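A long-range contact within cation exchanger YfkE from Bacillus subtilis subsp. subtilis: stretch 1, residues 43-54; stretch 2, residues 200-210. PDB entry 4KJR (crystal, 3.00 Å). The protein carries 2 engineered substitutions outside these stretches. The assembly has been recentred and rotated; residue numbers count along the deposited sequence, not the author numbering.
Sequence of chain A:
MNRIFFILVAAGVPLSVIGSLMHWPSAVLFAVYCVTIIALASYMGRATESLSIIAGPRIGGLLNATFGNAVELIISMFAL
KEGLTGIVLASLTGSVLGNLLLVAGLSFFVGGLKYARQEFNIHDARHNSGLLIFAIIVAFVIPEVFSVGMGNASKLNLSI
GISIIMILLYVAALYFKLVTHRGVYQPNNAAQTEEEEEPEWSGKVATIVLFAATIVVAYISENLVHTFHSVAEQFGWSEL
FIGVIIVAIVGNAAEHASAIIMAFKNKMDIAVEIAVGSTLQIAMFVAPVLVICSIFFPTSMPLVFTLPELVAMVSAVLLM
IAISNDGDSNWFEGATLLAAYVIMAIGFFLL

Stretch 1 (43-54) YMGRATESLSII
Stretch 2 200-210: EWSGKVATIVL

Two helical segments far apart in sequence pack here in a largely apolar contact that buries 498 Å² in total. Residues 43-53 form a helix that enters from earlier in the chain; stretch 2 begins as an irregular loop, with positive phi at Trp201 and Gly203, and is helical by Val205, continuing beyond Leu210. The helix axes approach to 8.2 Å, and their N-to-C directions differ by 138° (signed crossing angle -138°), so stretch 2 runs roughly back along stretch 1. The register is set by two close backbone pairs, Ser50 CA to Ser202 CA at 5.2 Å and Ala47 CA to Val205 CA at 5.1 Å.

Along stretch 2, Glu200 (psi 136°) and Trp201 (phi/psi 50/75°) point their CA-to-CB bonds away from the helix, both with chi1 m, and contribute mainly backbone. Ser202 (-104/168°, chi1 m) turns inward. Its OG lies 3.3 Å from Ser50 CB and donates a weak hydrogen bond to Ser50 O, at 3.4 Å; a small polar side chain can approach the helix backbone this closely. Ser50, chi1 m, directs its own OG back to Arg46 O at 2.5 Å, satisfying the hydroxyl within its helix. Ile54, with chi1 m and chi2 t, covers this end of the contact, its CD1 3.5 Å from Ser202 CB.

Gly203 adopts 99/-59°, where a CB would be jammed against the preceding carbonyl oxygen; the backbone itself therefore calls for glycine. Ile54 CD1 reaches to 3.9 Å from Gly203 N. Lys204 (-70/-39°) lies out of reach, its extended side chain suited to an exposed position.

Val205 (-70/-37°, chi1 t) points toward stretch 1, placing CG1 3.8 Å from Ala47 CB. Ala47 CB also lies 3.6 Å from Val205 O: the short methyl side chain allows the two backbones to come close. Ala206 (-63/-23°) projects sideways, and its CB meets Leu51 CG at 3.5 Å. Leu51, with chi1 -94° and chi2 t, also starts sideways, but its end comes nearer to stretch 2, so a long side chain meets a short one.

Thr207 (-93/-50°, chi1 m) faces away and bonds through OG1 to Gly203 O at 2.8 Å. Ile208 (chi1 t, chi2 p) leads its end away as well. One turn after Val205, Val209 (-46/-56°, chi1 p) again points toward stretch 1: its CB is 3.4 Å from Ala47 CB, while CG2 is 4.2 Å from SE of the selenomethionine Met44, whose long side chain compensates for a CB directed away. Leu210 (chi1 p, chi2 99°) points away from the contact.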

# COMPACT_ATOMS: atom_id res chain seq x y z
N TYR A 43 -21.50 3.06 -28.69
CA TYR A 43 -22.02 4.28 -29.29
C TYR A 43 -22.07 5.42 -28.28
O TYR A 43 -21.58 6.51 -28.55
CB TYR A 43 -23.40 4.04 -29.91
CG TYR A 43 -23.34 3.46 -31.30
CD1 TYR A 43 -23.12 4.27 -32.41
CD2 TYR A 43 -23.50 2.09 -31.51
CE1 TYR A 43 -23.06 3.74 -33.69
CE2 TYR A 43 -23.43 1.55 -32.78
CZ TYR A 43 -23.22 2.38 -33.87
OH TYR A 43 -23.15 1.84 -35.14
N MSE A 44 -22.65 5.15 -27.11
CA MSE A 44 -22.70 6.11 -26.00
C MSE A 44 -21.38 6.80 -25.82
O MSE A 44 -21.33 8.01 -25.59
CB MSE A 44 -23.02 5.39 -24.70
CG MSE A 44 -24.51 5.15 -24.50
SE MSE A 44 -25.30 6.63 -23.48
CE MSE A 44 -26.52 5.57 -22.35
N GLY A 45 -20.30 6.03 -25.95
CA GLY A 45 -18.93 6.54 -25.79
C GLY A 45 -18.47 7.44 -26.92
O GLY A 45 -17.86 8.48 -26.67
N ARG A 46 -18.75 7.04 -28.16
CA ARG A 46 -18.39 7.81 -29.35
C ARG A 46 -19.17 9.12 -29.42
O ARG A 46 -18.67 10.13 -29.92
CB ARG A 46 -18.63 6.99 -30.61
CG ARG A 46 -17.65 5.84 -30.83
CD ARG A 46 -18.14 4.89 -31.90
NE ARG A 46 -17.15 3.86 -32.22
CZ ARG A 46 -17.40 2.77 -32.95
NH1 ARG A 46 -18.61 2.56 -33.46
NH2 ARG A 46 -16.43 1.90 -33.18
N ALA A 47 -20.40 9.08 -28.93
CA ALA A 47 -21.28 10.25 -28.94
C ALA A 47 -20.82 11.32 -27.95
O ALA A 47 -21.00 12.52 -28.21
CB ALA A 47 -22.70 9.82 -28.63
N THR A 48 -20.25 10.90 -26.83
CA THR A 48 -19.73 11.82 -25.83
C THR A 48 -18.39 12.40 -26.27
O THR A 48 -18.15 13.60 -26.12
CB THR A 48 -19.57 11.13 -24.46
OG1 THR A 48 -18.97 9.84 -24.64
CG2 THR A 48 -20.92 10.97 -23.77
N GLU A 49 -17.54 11.54 -26.84
CA GLU A 49 -16.20 11.92 -27.27
C GLU A 49 -16.27 13.05 -28.30
O GLU A 49 -15.43 13.95 -28.31
CB GLU A 49 -15.46 10.72 -27.86
CG GLU A 49 -13.95 10.91 -28.00
CD GLU A 49 -13.21 10.74 -26.69
OE1 GLU A 49 -13.59 9.87 -25.88
OE2 GLU A 49 -12.22 11.47 -26.48
N SER A 50 -17.30 12.98 -29.15
CA SER A 50 -17.56 13.99 -30.17
C SER A 50 -17.98 15.32 -29.54
O SER A 50 -17.48 16.38 -29.92
CB SER A 50 -18.66 13.49 -31.11
OG SER A 50 -18.44 12.13 -31.47
N LEU A 51 -18.90 15.23 -28.57
CA LEU A 51 -19.40 16.38 -27.81
C LEU A 51 -18.31 17.07 -27.00
O LEU A 51 -18.27 18.30 -26.93
CB LEU A 51 -20.52 15.95 -26.86
CG LEU A 51 -21.97 16.05 -27.32
CD1 LEU A 51 -22.86 15.11 -26.53
CD2 LEU A 51 -22.48 17.48 -27.21
N SER A 52 -17.46 16.26 -26.38
CA SER A 52 -16.33 16.75 -25.61
C SER A 52 -15.34 17.49 -26.51
O SER A 52 -14.78 18.52 -26.11
CB SER A 52 -15.64 15.60 -24.88
OG SER A 52 -14.55 16.07 -24.10
N ILE A 53 -15.15 16.97 -27.72
CA ILE A 53 -14.30 17.62 -28.72
C ILE A 53 -14.94 18.93 -29.19
O ILE A 53 -14.24 19.93 -29.40
CB ILE A 53 -13.93 16.67 -29.89
CG1 ILE A 53 -12.86 15.67 -29.43
CG2 ILE A 53 -13.42 17.44 -31.10
CD1 ILE A 53 -12.68 14.46 -30.33
N ILE A 54 -16.27 18.94 -29.34
CA ILE A 54 -17.01 20.16 -29.64
C ILE A 54 -16.91 21.16 -28.48
O ILE A 54 -16.87 20.77 -27.31
CB ILE A 54 -18.50 19.88 -29.95
CG1 ILE A 54 -18.65 19.11 -31.27
CG2 ILE A 54 -19.30 21.18 -30.01
CD1 ILE A 54 -20.02 18.52 -31.49
N GLU A 200 -13.92 13.45 -34.56
CA GLU A 200 -14.31 13.12 -35.92
C GLU A 200 -15.81 12.83 -36.05
O GLU A 200 -16.38 12.12 -35.21
CB GLU A 200 -13.50 11.94 -36.45
CG GLU A 200 -12.06 12.28 -36.81
CD GLU A 200 -11.35 11.17 -37.57
OE1 GLU A 200 -11.39 10.00 -37.11
OE2 GLU A 200 -10.75 11.46 -38.63
N TRP A 201 -16.42 13.38 -37.10
CA TRP A 201 -17.86 13.25 -37.38
C TRP A 201 -18.73 13.56 -36.18
O TRP A 201 -19.29 12.67 -35.54
CB TRP A 201 -18.18 11.88 -37.98
CG TRP A 201 -17.44 11.58 -39.28
CD1 TRP A 201 -16.94 12.49 -40.20
CD2 TRP A 201 -17.13 10.25 -39.85
NE1 TRP A 201 -16.34 11.85 -41.26
CE2 TRP A 201 -16.42 10.51 -41.11
CE3 TRP A 201 -17.34 8.94 -39.45
CZ2 TRP A 201 -15.96 9.48 -41.92
CZ3 TRP A 201 -16.87 7.90 -40.27
CH2 TRP A 201 -16.20 8.17 -41.48
N SER A 202 -18.84 14.86 -35.88
CA SER A 202 -19.59 15.34 -34.72
C SER A 202 -20.95 15.96 -35.08
O SER A 202 -21.24 16.21 -36.26
CB SER A 202 -18.75 16.37 -33.95
OG SER A 202 -17.65 15.76 -33.29
N GLY A 203 -21.77 16.19 -34.06
CA GLY A 203 -23.03 16.92 -34.18
C GLY A 203 -24.27 16.05 -34.28
O GLY A 203 -25.19 16.14 -33.47
N LYS A 204 -24.27 15.20 -35.30
CA LYS A 204 -25.35 14.25 -35.56
C LYS A 204 -25.36 13.16 -34.48
O LYS A 204 -26.43 12.74 -34.03
CB LYS A 204 -25.17 13.65 -36.96
CG LYS A 204 -25.20 14.69 -38.07
CD LYS A 204 -24.10 14.50 -39.10
CE LYS A 204 -23.98 15.73 -39.99
NZ LYS A 204 -22.94 15.60 -41.04
N VAL A 205 -24.17 12.73 -34.08
CA VAL A 205 -23.99 11.71 -33.04
C VAL A 205 -24.39 12.27 -31.67
O VAL A 205 -24.97 11.56 -30.85
CB VAL A 205 -22.52 11.19 -32.99
CG1 VAL A 205 -22.47 9.79 -32.39
CG2 VAL A 205 -21.90 11.18 -34.37
N ALA A 206 -24.08 13.54 -31.46
CA ALA A 206 -24.42 14.27 -30.24
C ALA A 206 -25.93 14.38 -30.04
O ALA A 206 -26.41 14.57 -28.91
CB ALA A 206 -23.80 15.65 -30.27
N THR A 207 -26.67 14.28 -31.14
CA THR A 207 -28.12 14.36 -31.11
C THR A 207 -28.75 12.97 -30.98
O THR A 207 -29.60 12.74 -30.12
CB THR A 207 -28.66 15.08 -32.37
OG1 THR A 207 -27.84 16.22 -32.67
CG2 THR A 207 -30.09 15.54 -32.17
N ILE A 208 -28.30 12.05 -31.83
CA ILE A 208 -28.89 10.71 -31.95
C ILE A 208 -28.64 9.81 -30.73
O ILE A 208 -29.41 8.88 -30.48
CB ILE A 208 -28.45 10.00 -33.26
CG1 ILE A 208 -29.43 8.88 -33.64
CG2 ILE A 208 -27.02 9.48 -33.16
CD1 ILE A 208 -30.77 9.38 -34.15
N VAL A 209 -27.58 10.09 -29.98
CA VAL A 209 -27.21 9.30 -28.80
C VAL A 209 -28.39 8.98 -27.88
O VAL A 209 -28.67 7.81 -27.61
CB VAL A 209 -26.06 9.97 -27.99
CG1 VAL A 209 -26.39 11.42 -27.65
CG2 VAL A 209 -25.74 9.17 -26.74
N LEU A 210 -29.09 10.03 -27.43
CA LEU A 210 -30.12 9.91 -26.41
C LEU A 210 -31.18 8.84 -26.72
O LEU A 210 -31.46 7.98 -25.89
CB LEU A 210 -30.76 11.27 -26.10
CG LEU A 210 -31.37 12.13 -27.21
CD1 LEU A 210 -32.88 11.95 -27.26
CD2 LEU A 210 -31.03 13.60 -26.99